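Local coordinates for putative 2,5-diketo-D-gluconic acid reductase B (Sinorhizobium meliloti, PDB 3UP8), which probably reduces small carbonyl compounds such as methylglyoxal with NADPH, as a TIM-barrel member of the aldo/keto reductase family, at residues V27-A32 with D244-S249; D120-L125 with G150-I155; H128-D133 with L292-D297; A232-R237 with F266-E271. All coordinates share one frame; numbering follows the deposited sequence.

Interaction 1 of 4, residues V27-A32 with D244-S249; sequences VSSNGA and DVIVLS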
loop_
_atom_site.group_PDB
_atom_site.type_symbol
_atom_site.label_atom_id
_atom_site.label_comp_id
_atom_site.label_asym_id
_atom_site.label_seq_id
_atom_site.Cartn_x
_atom_site.Cartn_y
_atom_site.Cartn_z
ATOM N N VAL A 27 -7.427 -3.473 8.468
ATOM C CA VAL A 27 -6.337 -4.325 8.912
ATOM C C VAL A 27 -5.617 -3.620 10.058
ATOM O O VAL A 27 -5.117 -2.505 9.877
ATOM C CB VAL A 27 -5.352 -4.630 7.748
ATOM C CG1 VAL A 27 -4.111 -5.396 8.254
ATOM C CG2 VAL A 27 -6.078 -5.411 6.622
ATOM N N SER A 28 -5.608 -4.256 11.237
ATOM C CA SER A 28 -4.918 -3.729 12.410
ATOM C C SER A 28 -3.479 -3.589 11.995
ATOM O O SER A 28 -2.853 -4.546 11.552
ATOM C CB SER A 28 -4.971 -4.696 13.584
ATOM O OG SER A 28 -6.232 -4.650 14.201
ATOM N N SER A 29 -2.959 -2.393 12.084
ATOM C CA SER A 29 -1.632 -2.174 11.566
ATOM C C SER A 29 -0.929 -1.420 12.662
ATOM O O SER A 29 -0.694 -0.227 12.549
ATOM C CB SER A 29 -1.717 -1.356 10.286
ATOM O OG SER A 29 -2.358 -2.097 9.260
ATOM N N ASN A 30 -0.668 -2.131 13.760
ATOM C CA ASN A 30 -0.039 -1.523 14.932
ATOM C C ASN A 30 -0.751 -0.241 15.383
ATOM O O ASN A 30 -0.103 0.741 15.764
ATOM C CB ASN A 30 1.450 -1.256 14.652
ATOM C CG ASN A 30 2.364 -2.213 15.397
ATOM O OD1 ASN A 30 1.970 -2.780 16.407
ATOM N ND2 ASN A 30 3.586 -2.400 14.894
ATOM N N GLY A 31 -2.080 -0.245 15.290
ATOM C CA GLY A 31 -2.905 0.886 15.732
ATOM C C GLY A 31 -3.459 1.778 14.636
ATOM O O GLY A 31 -4.231 2.689 14.930
ATOM N N ALA A 32 -3.076 1.529 13.380
ATOM C CA ALA A 32 -3.491 2.363 12.235
ATOM C C ALA A 32 -4.849 2.013 11.560
ATOM O O ALA A 32 -5.458 2.860 10.892
ATOM C CB ALA A 32 -2.395 2.383 11.188
ATOM N N ASP A 244 -3.261 -9.837 7.889
ATOM C CA ASP A 244 -2.343 -8.690 7.986
ATOM C C ASP A 244 -1.902 -8.100 6.651
ATOM O O ASP A 244 -0.897 -7.383 6.606
ATOM C CB ASP A 244 -1.091 -9.037 8.810
ATOM C CG ASP A 244 -1.429 -9.708 10.136
ATOM O OD1 ASP A 244 -2.038 -9.056 11.006
ATOM O OD2 ASP A 244 -1.083 -10.901 10.289
ATOM N N VAL A 245 -2.622 -8.415 5.571
ATOM C CA VAL A 245 -2.237 -7.924 4.246
ATOM C C VAL A 245 -3.261 -6.939 3.722
ATOM O O VAL A 245 -4.469 -7.176 3.798
ATOM C CB VAL A 245 -2.032 -9.065 3.223
ATOM C CG1 VAL A 245 -1.664 -8.506 1.839
ATOM C CG2 VAL A 245 -0.977 -10.033 3.710
ATOM N N ILE A 246 -2.751 -5.823 3.212
ATOM C CA ILE A 246 -3.540 -4.777 2.600
ATOM C C ILE A 246 -3.118 -4.778 1.139
ATOM O O ILE A 246 -1.960 -5.079 0.831
ATOM C CB ILE A 246 -3.199 -3.418 3.254
ATOM C CG1 ILE A 246 -3.546 -3.466 4.746
ATOM C CG2 ILE A 246 -3.887 -2.254 2.546
ATOM C CD1 ILE A 246 -2.511 -2.792 5.649
ATOM N N VAL A 247 -4.045 -4.449 0.240
ATOM C CA VAL A 247 -3.723 -4.410 -1.180
ATOM C C VAL A 247 -4.090 -3.050 -1.808
ATOM O O VAL A 247 -5.146 -2.492 -1.533
ATOM C CB VAL A 247 -4.361 -5.637 -1.941
ATOM C CG1 VAL A 247 -5.889 -5.620 -1.835
ATOM C CG2 VAL A 247 -3.914 -5.674 -3.391
ATOM N N LEU A 248 -3.184 -2.521 -2.622
ATOM C CA LEU A 248 -3.421 -1.313 -3.418
ATOM C C LEU A 248 -3.741 -1.706 -4.857
ATOM O O LEU A 248 -3.068 -2.551 -5.431
ATOM C CB LEU A 248 -2.181 -0.409 -3.400
ATOM C CG LEU A 248 -1.779 0.130 -2.017
ATOM C CD1 LEU A 248 -0.517 0.977 -2.130
ATOM C CD2 LEU A 248 -2.917 0.924 -1.388
ATOM N N SER A 249 -4.773 -1.116 -5.434
ATOM C CA SER A 249 -5.064 -1.397 -6.830
ATOM C C SER A 249 -4.890 -0.152 -7.677
ATOM O O SER A 249 -5.109 0.968 -7.205
ATOM C CB SER A 249 -6.459 -1.986 -7.011
ATOM O OG SER A 249 -7.433 -1.213 -6.330
#
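Val27 meets Ile246 with its branched CB set against the CG1 methylene of the isoleucine, the two side chains passing at a slant rather than lying alongside. Val27 CB sits 3.7 Å from Ile246 CG1, and the CD1 methyl of Ile246 continues beyond the valine to end 3.7 Å from Ser29 OG. The two methyls of Val27 part company. CG1, placed anti to the backbone N (chi1 173°), is set against the main chain of Asp244, 3.7 Å from Asp244 CA, while CG2 leans over Ile246 CG1 and comes within 3.7 Å of Val245 O. No hydrogen bond joins the two segments; the contact between them is van der Waals packing. The example illustrates how a barrel is closed at its bottom: residues 245-249 form the last strand of the (beta/alpha)8 barrel, and residues 27-32 belong to the N-terminal beta hairpin (strands 26-27 and 34-35) that plugs the N-terminal end of the barrel in aldo/keto reductases. The hairpin reverses through a type I' turn from Ser29 to Ala32, in which Ala32 N bonds to Ser29 O at 3.1 Å. With an alanine in place of Val27 both methyls are gone, and a gap would probably open over Asp244 and Ile246 CG1 beneath the hairpin. Inside the barrel, Ile246 also rests on His63, Ser202 and Thr204. The buried Ser29 hydroxyl has two hydrogen-bond partners: it donates to Val27 O (2.9 Å from Ser29 OG), arriving above the carbonyl plane, and it pairs with the hydroxyl of Ser202.

Interaction 2 of 4, residues D120-L125 with G150-I155; sequences DHVDLL and GKVRHI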
loop_
_atom_site.group_PDB
_atom_site.type_symbol
_atom_site.label_atom_id
_atom_site.label_comp_id
_atom_site.label_asym_id
_atom_site.label_seq_id
_atom_site.Cartn_x
_atom_site.Cartn_y
_atom_site.Cartn_z
ATOM N N ASP A 120 -4.501 19.195 6.688
ATOM C CA ASP A 120 -3.453 19.482 7.683
ATOM C C ASP A 120 -2.707 18.235 8.196
ATOM O O ASP A 120 -1.763 18.357 8.969
ATOM C CB ASP A 120 -4.011 20.302 8.852
ATOM C CG ASP A 120 -4.906 19.492 9.787
ATOM O OD1 ASP A 120 -5.642 18.582 9.352
ATOM O OD2 ASP A 120 -4.862 19.777 11.000
ATOM N N HIS A 121 -3.135 17.057 7.764
ATOM C CA HIS A 121 -2.491 15.804 8.184
ATOM C C HIS A 121 -2.736 14.719 7.150
ATOM O O HIS A 121 -3.724 14.761 6.396
ATOM C CB HIS A 121 -3.028 15.321 9.547
ATOM C CG HIS A 121 -4.454 14.866 9.513
ATOM N ND1 HIS A 121 -5.516 15.746 9.511
ATOM C CD2 HIS A 121 -4.997 13.623 9.483
ATOM C CE1 HIS A 121 -6.652 15.067 9.469
ATOM N NE2 HIS A 121 -6.366 13.776 9.453
ATOM N N VAL A 122 -1.821 13.765 7.110
ATOM C CA VAL A 122 -2.076 12.509 6.442
ATOM C C VAL A 122 -2.328 11.444 7.503
ATOM O O VAL A 122 -1.889 11.571 8.642
ATOM C CB VAL A 122 -0.934 12.069 5.513
ATOM C CG1 VAL A 122 -0.818 13.031 4.325
ATOM C CG2 VAL A 122 0.408 11.958 6.265
ATOM N N ASP A 123 -3.039 10.395 7.122
ATOM C CA ASP A 123 -3.233 9.293 8.035
ATOM C C ASP A 123 -1.954 8.485 8.195
ATOM O O ASP A 123 -1.679 8.009 9.289
ATOM C CB ASP A 123 -4.396 8.424 7.582
ATOM C CG ASP A 123 -5.714 9.200 7.575
ATOM O OD1 ASP A 123 -6.415 9.162 8.596
ATOM O OD2 ASP A 123 -6.016 9.885 6.580
ATOM N N LEU A 124 -1.168 8.378 7.122
ATOM C CA LEU A 124 0.005 7.509 7.097
ATOM C C LEU A 124 1.125 8.130 6.275
ATOM O O LEU A 124 0.891 8.602 5.150
ATOM C CB LEU A 124 -0.358 6.136 6.501
ATOM C CG LEU A 124 0.691 5.012 6.496
ATOM C CD1 LEU A 124 1.317 4.760 7.902
ATOM C CD2 LEU A 124 0.102 3.682 5.894
ATOM N N LEU A 125 2.333 8.139 6.841
ATOM C CA LEU A 125 3.506 8.634 6.127
ATOM C C LEU A 125 4.575 7.559 6.145
ATOM O O LEU A 125 4.926 7.045 7.211
ATOM C CB LEU A 125 4.046 9.926 6.752
ATOM C CG LEU A 125 5.227 10.603 6.043
ATOM C CD1 LEU A 125 4.787 11.158 4.685
ATOM C CD2 LEU A 125 5.854 11.721 6.887
ATOM N N GLY A 150 1.321 16.417 14.863
ATOM C CA GLY A 150 -0.082 16.262 14.476
ATOM C C GLY A 150 -0.286 16.295 12.965
ATOM O O GLY A 150 -1.420 16.383 12.473
ATOM N N LYS A 151 0.805 16.190 12.225
ATOM C CA LYS A 151 0.757 16.274 10.776
ATOM C C LYS A 151 0.613 14.901 10.135
ATOM O O LYS A 151 0.266 14.792 8.967
ATOM C CB LYS A 151 1.993 16.988 10.249
ATOM C CG LYS A 151 2.012 18.444 10.733
ATOM C CD LYS A 151 3.182 19.194 10.187
ATOM C CE LYS A 151 3.202 20.616 10.787
ATOM N NZ LYS A 151 4.454 21.241 10.367
ATOM N N VAL A 152 0.864 13.868 10.932
ATOM C CA VAL A 152 0.832 12.483 10.480
ATOM C C VAL A 152 0.232 11.665 11.615
ATOM O O VAL A 152 0.704 11.765 12.742
ATOM C CB VAL A 152 2.261 11.956 10.207
ATOM C CG1 VAL A 152 2.236 10.490 9.818
ATOM C CG2 VAL A 152 2.943 12.762 9.119
ATOM N N ARG A 153 -0.796 10.861 11.331
ATOM C CA ARG A 153 -1.437 10.081 12.386
ATOM C C ARG A 153 -0.604 8.828 12.701
ATOM O O ARG A 153 -0.384 8.483 13.870
ATOM C CB ARG A 153 -2.876 9.702 11.989
ATOM C CG ARG A 153 -3.848 10.889 11.898
ATOM C CD ARG A 153 -4.238 11.471 13.259
ATOM N NE ARG A 153 -5.044 12.700 13.119
ATOM C CZ ARG A 153 -4.551 13.940 13.054
ATOM N NH1 ARG A 153 -3.241 14.166 13.114
ATOM N NH2 ARG A 153 -5.383 14.968 12.911
ATOM N N HIS A 154 -0.132 8.166 11.648
ATOM C CA HIS A 154 0.594 6.910 11.774
ATOM C C HIS A 154 1.806 6.954 10.863
ATOM O O HIS A 154 1.812 7.670 9.859
ATOM C CB HIS A 154 -0.326 5.760 11.381
ATOM C CG HIS A 154 -1.607 5.759 12.137
ATOM N ND1 HIS A 154 -1.701 5.313 13.437
ATOM C CD2 HIS A 154 -2.848 6.164 11.783
ATOM C CE1 HIS A 154 -2.945 5.456 13.854
ATOM N NE2 HIS A 154 -3.659 5.973 12.871
ATOM N N ILE A 155 2.853 6.227 11.236
ATOM C CA ILE A 155 4.085 6.218 10.450
ATOM C C ILE A 155 4.413 4.792 9.968
ATOM O O ILE A 155 4.031 3.812 10.605
ATOM C CB ILE A 155 5.280 6.831 11.235
ATOM C CG1 ILE A 155 5.516 6.110 12.583
ATOM C CG2 ILE A 155 5.070 8.336 11.456
ATOM C CD1 ILE A 155 6.889 6.427 13.193
#
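Arg153 lays its guanidinium flat on the imidazole of His121, at the N-terminal end of two neighbouring parallel strands joined by a beta-alpha-beta crossover (strand 122-127, helix 136-148, strand 152-158) of the barrel. The planes are only 6° apart and their centres 3.8 Å, with Arg153 NH2 over the middle of the ring. A bend at chi2 (-72°) folds the arginine chain back across the histidine instead of letting it run outward. Both groups are fixed in rotation by their own segment: His121 ND1 donates to Asp120 OD1 at 2.8 Å, nearly straight at 167°, and Arg153 NH1 donates to Gly150 O at 2.9 Å. Asp120 is near enough that its carboxylate probably offsets some of the arginine's charge. A serine in place of His121 removes the ring, and the guanidinium would probably lose the surface it lies on, while Asp120 OD1 would be left without its imidazole mate. Beneath the stack the backbones pair in register, Val122 N bonding to Lys151 O and Arg153 N to Val122 O, both at 3.0 Å; the next link, His154 N to Asp123 O, is weak. On the outer side of the sheet Leu125 crosses Val152 at about a right angle and packs with it against Val146 of helix 136-148. There Leu125 CD2 touches the CG2 methyl of Val152 at 3.8 Å.

Interaction 3 of 4, residues H128-D133 with L292-D297; sequences HWPGSD and LAPEWD. With ACT (acetate ion), chain C.
The indole of Trp129 carries Leu292 on one face: Leu292 CB lies 3.6 Å above the ring plane, offset toward the rim, and Leu292 CD1 stands over the five-membered ring in a CH-pi contact, 4.2 Å from its centroid and 14° off the normal. Placing CG anti to the carbonyl carbon (chi1 -73°) brings the indole here. Farther along it, Trp129 CZ3 approaches Trp296 CH2 at 3.9 Å, the two rings meeting neither face to face nor squarely edge to face. Trp296 has Pro294 of its own segment over one face, holds Asn288 through NE1 and makes a cation-pi contact with Arg285. The third flat group, the imidazole of His128, is used at its edge: NE2 donates to OXT of a bound acetate at 2.7 Å.

Next to the rings the backbones come together. Gly131 N donates to Leu292 O at 3.0 Å, and the missing side chain of Gly131 lets the Leu292 main chain come this near. Pro130 packs its CD against the same oxygen, 3.3 Å from Leu292 O, and its CG against Pro294 CD at 3.7 Å. The C-terminal loop is thus laid on the loop that follows the fourth barrel strand, at the C-terminal end of the barrel, where aldo/keto reductases build their substrate pocket. Tyr70, the predicted proton donor, also hydrogen-bonds the acetate, which probably came from the crystallisation liquor. Its grip by Tyr70 and His128 is consistent with a site made to hold a substrate oxygen; Trp129 lies beside the ion, and the C-terminal loop backs the indole without reaching the acetate.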
loop_
_atom_site.group_PDB
_atom_site.type_symbol
_atom_site.label_atom_id
_atom_site.label_comp_id
_atom_site.label_asym_id
_atom_site.label_seq_id
_atom_site.Cartn_x
_atom_site.Cartn_y
_atom_site.Cartn_z
ATOM N N HIS A 128 9.839 5.937 1.679
ATOM C CA HIS A 128 9.545 5.269 0.405
ATOM C C HIS A 128 10.491 4.109 0.085
ATOM O O HIS A 128 10.053 3.059 -0.378
ATOM C CB HIS A 128 9.525 6.300 -0.742
ATOM C CG HIS A 128 8.673 5.898 -1.903
ATOM N ND1 HIS A 128 8.083 6.817 -2.744
ATOM C CD2 HIS A 128 8.299 4.676 -2.360
ATOM C CE1 HIS A 128 7.391 6.182 -3.673
ATOM N NE2 HIS A 128 7.499 4.883 -3.461
ATOM N N TRP A 129 11.782 4.301 0.357
ATOM C CA TRP A 129 12.805 3.302 0.093
ATOM C C TRP A 129 13.829 3.344 1.220
ATOM O O TRP A 129 14.054 4.409 1.787
ATOM C CB TRP A 129 13.498 3.565 -1.251
ATOM C CG TRP A 129 12.625 3.231 -2.424
ATOM C CD1 TRP A 129 11.774 4.068 -3.068
ATOM C CD2 TRP A 129 12.497 1.955 -3.060
ATOM N NE1 TRP A 129 11.120 3.399 -4.076
ATOM C CE2 TRP A 129 11.542 2.095 -4.082
ATOM C CE3 TRP A 129 13.099 0.703 -2.860
ATOM C CZ2 TRP A 129 11.174 1.036 -4.911
ATOM C CZ3 TRP A 129 12.731 -0.355 -3.691
ATOM C CH2 TRP A 129 11.765 -0.178 -4.691
ATOM N N PRO A 130 14.461 2.194 1.538
ATOM C CA PRO A 130 15.484 2.131 2.607
ATOM C C PRO A 130 16.863 2.678 2.227
ATOM O O PRO A 130 17.581 3.181 3.105
ATOM C CB PRO A 130 15.592 0.634 2.899
ATOM C CG PRO A 130 15.262 -0.009 1.592
ATOM C CD PRO A 130 14.155 0.853 1.004
ATOM N N GLY A 131 17.220 2.579 0.944
ATOM C CA GLY A 131 18.534 3.010 0.444
ATOM C C GLY A 131 18.759 4.507 0.467
ATOM O O GLY A 131 18.065 5.268 -0.212
ATOM N N SER A 132 19.738 4.920 1.270
ATOM C CA SER A 132 20.033 6.329 1.519
ATOM C C SER A 132 21.333 6.432 2.320
ATOM O O SER A 132 21.637 5.548 3.133
ATOM C CB SER A 132 18.905 6.964 2.339
ATOM O OG SER A 132 19.194 8.322 2.658
ATOM N N ASP A 133 22.082 7.508 2.095
ATOM C CA ASP A 133 23.229 7.880 2.941
ATOM C C ASP A 133 22.793 8.466 4.284
ATOM O O ASP A 133 23.598 8.558 5.211
ATOM C CB ASP A 133 24.107 8.931 2.229
ATOM C CG ASP A 133 24.923 8.350 1.084
ATOM O OD1 ASP A 133 24.989 7.107 0.936
ATOM O OD2 ASP A 133 25.527 9.152 0.333
ATOM N N LEU A 292 18.400 2.327 -4.111
ATOM C CA LEU A 292 17.206 2.535 -3.283
ATOM C C LEU A 292 16.749 1.222 -2.667
ATOM O O LEU A 292 16.313 1.174 -1.512
ATOM C CB LEU A 292 16.056 3.096 -4.130
ATOM C CG LEU A 292 16.237 4.395 -4.910
ATOM C CD1 LEU A 292 14.915 4.856 -5.477
ATOM C CD2 LEU A 292 16.832 5.475 -4.042
ATOM N N ALA A 293 16.808 0.163 -3.470
ATOM C CA ALA A 293 16.402 -1.166 -3.026
ATOM C C ALA A 293 17.399 -1.693 -2.007
ATOM O O ALA A 293 18.591 -1.398 -2.106
ATOM C CB ALA A 293 16.316 -2.104 -4.226
ATOM N N PRO A 294 16.928 -2.458 -1.018
ATOM C CA PRO A 294 17.862 -3.085 -0.092
ATOM C C PRO A 294 18.320 -4.429 -0.648
ATOM O O PRO A 294 17.837 -4.869 -1.703
ATOM C CB PRO A 294 16.995 -3.338 1.121
ATOM C CG PRO A 294 15.650 -3.690 0.524
ATOM C CD PRO A 294 15.535 -2.879 -0.750
ATOM N N GLU A 295 19.233 -5.073 0.074
ATOM C CA GLU A 295 19.552 -6.475 -0.157
ATOM C C GLU A 295 18.329 -7.250 0.316
ATOM O O GLU A 295 18.149 -7.469 1.511
ATOM C CB GLU A 295 20.828 -6.872 0.618
ATOM C CG GLU A 295 21.335 -8.294 0.366
ATOM C CD GLU A 295 21.820 -8.522 -1.070
ATOM O OE1 GLU A 295 21.885 -7.552 -1.861
ATOM O OE2 GLU A 295 22.137 -9.683 -1.414
ATOM N N TRP A 296 17.461 -7.606 -0.626
ATOM C CA TRP A 296 16.203 -8.291 -0.311
ATOM C C TRP A 296 16.452 -9.609 0.438
ATOM O O TRP A 296 17.506 -10.229 0.264
ATOM C CB TRP A 296 15.430 -8.589 -1.593
ATOM C CG TRP A 296 15.153 -7.398 -2.489
ATOM C CD1 TRP A 296 15.719 -7.148 -3.704
ATOM C CD2 TRP A 296 14.223 -6.324 -2.253
ATOM N NE1 TRP A 296 15.214 -5.988 -4.239
ATOM C CE2 TRP A 296 14.286 -5.464 -3.375
ATOM C CE3 TRP A 296 13.327 -6.020 -1.217
ATOM C CZ2 TRP A 296 13.500 -4.309 -3.488
ATOM C CZ3 TRP A 296 12.546 -4.863 -1.327
ATOM C CH2 TRP A 296 12.634 -4.033 -2.455
ATOM N N ASP A 297 15.501 -10.029 1.275
ATOM C CA ASP A 297 15.595 -11.326 1.966
ATOM C C ASP A 297 15.617 -12.447 0.923
ATOM O O ASP A 297 14.881 -12.387 -0.061
ATOM C CB ASP A 297 14.428 -11.519 2.947
ATOM C CG ASP A 297 14.436 -10.485 4.079
ATOM O OD1 ASP A 297 15.087 -10.718 5.120
ATOM O OD2 ASP A 297 13.788 -9.429 3.918
HETATM C C ACT C . 6.123 2.443 -5.671
HETATM O O ACT C . 4.963 2.430 -5.204
HETATM O OXT ACT C . 6.668 3.553 -5.705
HETATM C CH3 ACT C . 6.832 1.219 -6.160
#

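Interaction 4 of 4, residues A232-R237 with F266-E271; sequences AQVALR and FALTRE
Arg237 and Phe266 run antiparallel, the aliphatic part of the arginine lying over a face of the ring. Arg237 CG stands 4.1 Å from the ring centroid and 27° off its normal, a CH-pi contact, while Arg237 CB presses on Phe266 CZ at 3.4 Å. The side chain leaves helix 231-240 with CG anti to the backbone N (chi1 180°) and then bends at chi2 (71°), which carries the guanidinium past the ring to the phenylalanine's main chain.

Apolar packing continues along the same helix. Leu268 CG touches Arg237 CG at 4.0 Å, and the leucine's methyls settle near Val234 and Ile223, wedging the chain between helices 231-240 and 218-227.

Polar groups meet without cross-segment hydrogen bonds. Phe266 O sits 3.0 Å above the guanidinium plane of Arg237, offset toward its rim, and Gln233 O lies at the edge of the phenyl ring, 3.7 Å from Phe266 CZ. Among the arginine's hydrogen bonds are those of NE to Gln241 and of NH1 to Ile263 O.

Arg237 therefore plays two chemical parts: its methylenes act as a greasy surface for the phenyl ring, while its guanidinium is hydrogen-bonded through N-H groups and its charge is probably eased further by the carbonyl oxygen over its face.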
loop_
_atom_site.group_PDB
_atom_site.type_symbol
_atom_site.label_atom_id
_atom_site.label_comp_id
_atom_site.label_asym_id
_atom_site.label_seq_id
_atom_site.Cartn_x
_atom_site.Cartn_y
_atom_site.Cartn_z
ATOM N N ALA A 232 -7.782 -11.381 -12.149
ATOM C CA ALA A 232 -7.374 -10.202 -11.395
ATOM C C ALA A 232 -7.986 -10.195 -9.999
ATOM O O ALA A 232 -7.284 -9.950 -9.009
ATOM C CB ALA A 232 -7.754 -8.953 -12.146
ATOM N N GLN A 233 -9.285 -10.478 -9.923
ATOM C CA GLN A 233 -9.993 -10.542 -8.642
ATOM C C GLN A 233 -9.478 -11.689 -7.799
ATOM O O GLN A 233 -9.409 -11.583 -6.578
ATOM C CB GLN A 233 -11.509 -10.679 -8.847
ATOM C CG GLN A 233 -12.170 -9.433 -9.421
ATOM C CD GLN A 233 -13.591 -9.695 -9.927
ATOM O OE1 GLN A 233 -13.854 -10.714 -10.571
ATOM N NE2 GLN A 233 -14.506 -8.769 -9.640
ATOM N N VAL A 234 -9.101 -12.789 -8.446
ATOM C CA VAL A 234 -8.492 -13.908 -7.730
ATOM C C VAL A 234 -7.173 -13.505 -7.047
ATOM O O VAL A 234 -6.919 -13.874 -5.898
ATOM C CB VAL A 234 -8.280 -15.122 -8.660
ATOM C CG1 VAL A 234 -7.488 -16.215 -7.964
ATOM C CG2 VAL A 234 -9.638 -15.663 -9.119
ATOM N N ALA A 235 -6.340 -12.748 -7.753
ATOM C CA ALA A 235 -5.052 -12.328 -7.190
ATOM C C ALA A 235 -5.263 -11.345 -6.035
ATOM O O ALA A 235 -4.638 -11.476 -4.987
ATOM C CB ALA A 235 -4.163 -11.727 -8.266
ATOM N N LEU A 236 -6.142 -10.370 -6.241
ATOM C CA LEU A 236 -6.538 -9.418 -5.194
ATOM C C LEU A 236 -7.126 -10.118 -3.979
ATOM O O LEU A 236 -6.803 -9.784 -2.843
ATOM C CB LEU A 236 -7.554 -8.416 -5.732
ATOM C CG LEU A 236 -7.078 -7.381 -6.752
ATOM C CD1 LEU A 236 -8.275 -6.706 -7.418
ATOM C CD2 LEU A 236 -6.147 -6.341 -6.138
ATOM N N ARG A 237 -7.996 -11.093 -4.217
ATOM C CA ARG A 237 -8.576 -11.853 -3.123
ATOM C C ARG A 237 -7.520 -12.656 -2.376
ATOM O O ARG A 237 -7.551 -12.717 -1.156
ATOM C CB ARG A 237 -9.725 -12.753 -3.614
ATOM C CG ARG A 237 -10.385 -13.596 -2.526
ATOM C CD ARG A 237 -11.219 -12.734 -1.560
ATOM N NE ARG A 237 -11.289 -13.320 -0.223
ATOM C CZ ARG A 237 -11.985 -12.804 0.793
ATOM N NH1 ARG A 237 -12.698 -11.691 0.626
ATOM N NH2 ARG A 237 -11.983 -13.414 1.976
ATOM N N PHE A 266 -16.562 -13.129 -2.301
ATOM C CA PHE A 266 -16.234 -14.546 -2.319
ATOM C C PHE A 266 -15.021 -14.826 -1.468
ATOM O O PHE A 266 -14.398 -13.899 -0.946
ATOM C CB PHE A 266 -16.007 -15.021 -3.763
ATOM C CG PHE A 266 -14.735 -14.486 -4.408
ATOM C CD1 PHE A 266 -13.703 -15.358 -4.765
ATOM C CD2 PHE A 266 -14.582 -13.127 -4.678
ATOM C CE1 PHE A 266 -12.534 -14.879 -5.368
ATOM C CE2 PHE A 266 -13.419 -12.638 -5.278
ATOM C CZ PHE A 266 -12.399 -13.516 -5.629
ATOM N N ALA A 267 -14.709 -16.108 -1.310
ATOM C CA ALA A 267 -13.502 -16.538 -0.627
ATOM C C ALA A 267 -12.845 -17.663 -1.421
ATOM O O ALA A 267 -13.526 -18.413 -2.125
ATOM C CB ALA A 267 -13.822 -16.989 0.784
ATOM N N LEU A 268 -11.520 -17.756 -1.336
ATOM C CA LEU A 268 -10.792 -18.865 -1.944
ATOM C C LEU A 268 -10.687 -20.002 -0.947
ATOM O O LEU A 268 -10.506 -19.775 0.251
ATOM C CB LEU A 268 -9.387 -18.442 -2.399
ATOM C CG LEU A 268 -9.230 -17.305 -3.414
ATOM C CD1 LEU A 268 -7.756 -17.023 -3.683
ATOM C CD2 LEU A 268 -9.957 -17.604 -4.705
ATOM N N THR A 269 -10.812 -21.227 -1.449
ATOM C CA THR A 269 -10.646 -22.425 -0.629
ATOM C C THR A 269 -9.198 -22.523 -0.166
ATOM O O THR A 269 -8.316 -21.886 -0.755
ATOM C CB THR A 269 -11.026 -23.716 -1.416
ATOM O OG1 THR A 269 -9.951 -24.082 -2.287
ATOM C CG2 THR A 269 -12.295 -23.505 -2.241
ATOM N N ARG A 270 -8.952 -23.320 0.873
ATOM C CA ARG A 270 -7.593 -23.568 1.358
ATOM C C ARG A 270 -6.666 -24.033 0.243
ATOM O O ARG A 270 -5.507 -23.607 0.163
ATOM C CB ARG A 270 -7.586 -24.624 2.462
ATOM C CG ARG A 270 -7.486 -24.054 3.867
ATOM C CD ARG A 270 -6.964 -25.100 4.858
ATOM N NE ARG A 270 -7.542 -24.904 6.192
ATOM C CZ ARG A 270 -8.630 -25.530 6.646
ATOM N NH1 ARG A 270 -9.272 -26.418 5.888
ATOM N NH2 ARG A 270 -9.076 -25.277 7.872
ATOM N N GLU A 271 -7.193 -24.919 -0.603
ATOM C CA GLU A 271 -6.435 -25.533 -1.688
ATOM C C GLU A 271 -6.131 -24.490 -2.756
ATOM O O GLU A 271 -5.037 -24.474 -3.320
ATOM C CB GLU A 271 -7.223 -26.702 -2.295
ATOM C CG GLU A 271 -7.719 -27.726 -1.271
ATOM C CD GLU A 271 -9.134 -28.231 -1.569
ATOM O OE1 GLU A 271 -9.970 -27.439 -2.075
ATOM O OE2 GLU A 271 -9.413 -29.418 -1.286
#

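In the fold
Seen together, the four contacts sample different parts of one barrel. Interactions 1 and 2 touch at its N-terminal end, where Gly31 O of the hairpin turn lies 3.2 Å from His154 CE1. Interaction 4 backs onto interaction 1 from outside the barrel, with Leu236 CD2 packed 3.6 Å from Val247 CG2. Interaction 3 lies apart, its centre about 31 Å from that of interaction 4, and holds the acetate. It is nevertheless tied to interaction 2, whose strand 122-127 leads directly to His128. The predicted catalytic residues lie among these contacts: the side chain of Lys95 is about 6 Å from that of Leu125 and about 11 Å from that of Ile246, and the side chains of Trp129 and Tyr70 are about 7 Å apart.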